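PDB 3WJ2: carboxylesterase from Ferroplasma acidiphilum, which probably hydrolyses carboxylic esters, using the alpha/beta-hydrolase fold. Local coordinates for residues K168-K173 / A234-N239. Sequence-based numbering, arbitrary orientation.
Sequences KCRDGK and ADDFSN
Arg170 reaches from helix 157-172 to two backbone carbonyls of the loop 234-239, and its side chain carries most of the contact. Arg170 NH1 donates to Ser238 O at 2.7 Å; the acceptor lies in the guanidinium plane and is met on a lone pair, with an N-H...O angle of 154°. Asp236 O is gripped end-on, 3.0 Å from both NH1 and NH2 of Arg170, although NH1 sits above that carbonyl's plane and NH2 is tilted from it. The Asp236 carboxylate adds a long salt bridge by charge alone: its OD2 lies over one guanidinium face, 4.0 Å from Arg170 NH1, and no N-H points at it. Nearer the helix, Arg170 CG packs against Asn239 CB at 4.0 Å.

Asp171 fixes the guanidinium, and Ser238 holds the Asp236 carboxylate. Asp171 OD1 takes NE and NH2 of Arg170 side-on, each at 2.9 Å, so all three guanidinium nitrogens are engaged; Tyr228 OH bonds the other oxygen, Asp171 OD2. With CG anti to the backbone N (chi1 176°), Asp236 turns its carboxylate forward over its own loop. There the bond from Ser238 N to Asp236 OD1, 2.9 Å, makes an Asx turn, and Ser238 OG adds a second. The three N-H bonds of Arg170, amid the Arg170-Asp171-Asp236 charge network, join the helix's C-terminal end, finished by a Schellman motif at Lys173, to the surface loop preceding strand 243-248 of the alpha/beta-hydrolase fold.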
loop_
_atom_site.group_PDB
_atom_site.type_symbol
_atom_site.label_atom_id
_atom_site.label_comp_id
_atom_site.label_asym_id
_atom_site.label_seq_id
_atom_site.Cartn_x
_atom_site.Cartn_y
_atom_site.Cartn_z
ATOM N N LYS B 168 -21.870 -4.634 22.636
ATOM C CA LYS B 168 -22.552 -4.560 23.962
ATOM C C LYS B 168 -23.487 -5.765 24.182
ATOM O O LYS B 168 -23.619 -6.290 25.351
ATOM C CB LYS B 168 -23.330 -3.219 24.070
ATOM C CG LYS B 168 -24.014 -3.118 25.470
ATOM C CD LYS B 168 -24.617 -1.762 25.778
ATOM C CE LYS B 168 -25.587 -1.951 27.045
ATOM N NZ LYS B 168 -25.921 -0.465 27.407
ATOM N N CYS B 169 -24.178 -6.252 23.155
ATOM C CA CYS B 169 -24.984 -7.503 23.248
ATOM C C CYS B 169 -24.064 -8.617 23.681
ATOM O O CYS B 169 -24.453 -9.366 24.631
ATOM C CB CYS B 169 -25.631 -7.904 21.889
ATOM S SG CYS B 169 -26.921 -6.738 21.353
ATOM N N ARG B 170 -22.858 -8.632 23.146
ATOM C CA ARG B 170 -21.942 -9.774 23.457
ATOM C C ARG B 170 -21.546 -9.633 24.908
ATOM O O ARG B 170 -21.623 -10.674 25.717
ATOM C CB ARG B 170 -20.770 -9.713 22.448
ATOM C CG ARG B 170 -19.813 -10.973 22.425
ATOM C CD ARG B 170 -18.903 -10.956 23.635
ATOM N NE ARG B 170 -18.166 -9.692 23.874
ATOM C CZ ARG B 170 -17.135 -9.244 23.148
ATOM N NH1 ARG B 170 -16.684 -9.979 22.117
ATOM N NH2 ARG B 170 -16.550 -8.097 23.461
ATOM N N ASP B 171 -21.168 -8.422 25.284
ATOM C CA ASP B 171 -20.683 -8.186 26.678
ATOM C C ASP B 171 -21.751 -8.509 27.692
ATOM O O ASP B 171 -21.422 -9.118 28.768
ATOM C CB ASP B 171 -20.242 -6.754 26.816
ATOM C CG ASP B 171 -19.005 -6.443 26.010
ATOM O OD1 ASP B 171 -18.250 -7.379 25.648
ATOM O OD2 ASP B 171 -18.689 -5.246 25.820
ATOM N N GLY B 172 -22.986 -8.159 27.416
ATOM C CA GLY B 172 -24.081 -8.366 28.386
ATOM C C GLY B 172 -24.730 -9.729 28.338
ATOM O O GLY B 172 -25.700 -9.920 29.080
ATOM N N LYS B 173 -24.295 -10.611 27.441
ATOM C CA LYS B 173 -24.908 -11.896 27.089
ATOM C C LYS B 173 -26.387 -11.836 26.790
ATOM O O LYS B 173 -27.222 -12.675 27.303
ATOM C CB LYS B 173 -24.592 -12.941 28.224
ATOM C CG LYS B 173 -23.096 -13.132 28.375
ATOM C CD LYS B 173 -22.869 -13.991 29.673
ATOM C CE LYS B 173 -21.432 -14.445 29.803
ATOM N NZ LYS B 173 -21.208 -14.848 31.247
ATOM N N ALA B 234 -12.049 -2.505 21.698
ATOM C CA ALA B 234 -12.483 -3.744 22.409
ATOM C C ALA B 234 -11.265 -4.643 22.564
ATOM O O ALA B 234 -10.353 -4.631 21.763
ATOM C CB ALA B 234 -13.548 -4.495 21.657
ATOM N N ASP B 235 -11.256 -5.392 23.634
ATOM C CA ASP B 235 -10.103 -6.278 23.768
ATOM C C ASP B 235 -10.420 -7.718 23.322
ATOM O O ASP B 235 -9.522 -8.562 23.282
ATOM C CB ASP B 235 -9.479 -6.148 25.179
ATOM C CG ASP B 235 -10.478 -6.382 26.267
ATOM O OD1 ASP B 235 -11.440 -7.165 26.028
ATOM O OD2 ASP B 235 -10.297 -5.770 27.377
ATOM N N ASP B 236 -11.663 -7.984 22.891
ATOM C CA ASP B 236 -12.109 -9.311 22.576
ATOM C C ASP B 236 -13.190 -9.192 21.483
ATOM O O ASP B 236 -14.170 -8.441 21.683
ATOM C CB ASP B 236 -12.746 -9.933 23.829
ATOM C CG ASP B 236 -13.356 -11.316 23.578
ATOM O OD1 ASP B 236 -13.046 -11.921 22.565
ATOM O OD2 ASP B 236 -14.069 -11.864 24.471
ATOM N N PHE B 237 -12.986 -9.889 20.358
ATOM C CA PHE B 237 -14.007 -9.956 19.303
ATOM C C PHE B 237 -14.753 -11.262 19.193
ATOM O O PHE B 237 -15.513 -11.455 18.242
ATOM C CB PHE B 237 -13.341 -9.504 18.015
ATOM C CG PHE B 237 -12.819 -8.109 18.121
ATOM C CD1 PHE B 237 -13.726 -6.999 18.015
ATOM C CD2 PHE B 237 -11.502 -7.860 18.290
ATOM C CE1 PHE B 237 -13.232 -5.695 18.142
ATOM C CE2 PHE B 237 -10.982 -6.635 18.417
ATOM C CZ PHE B 237 -11.856 -5.468 18.313
ATOM N N SER B 238 -14.608 -12.179 20.187
ATOM C CA SER B 238 -15.331 -13.424 20.184
ATOM C C SER B 238 -16.807 -13.285 20.247
ATOM O O SER B 238 -17.327 -12.370 20.940
ATOM C CB SER B 238 -14.946 -14.222 21.487
ATOM O OG SER B 238 -13.561 -14.289 21.562
ATOM N N ASN B 239 -17.505 -14.222 19.613
ATOM C CA ASN B 239 -18.879 -14.423 19.828
ATOM C C ASN B 239 -19.718 -13.227 19.370
ATOM O O ASN B 239 -20.873 -13.080 19.767
ATOM C CB ASN B 239 -19.156 -14.727 21.298
ATOM C CG ASN B 239 -18.429 -16.024 21.718
ATOM O OD1 ASN B 239 -18.511 -17.012 20.977
ATOM N ND2 ASN B 239 -17.680 -16.000 22.822
#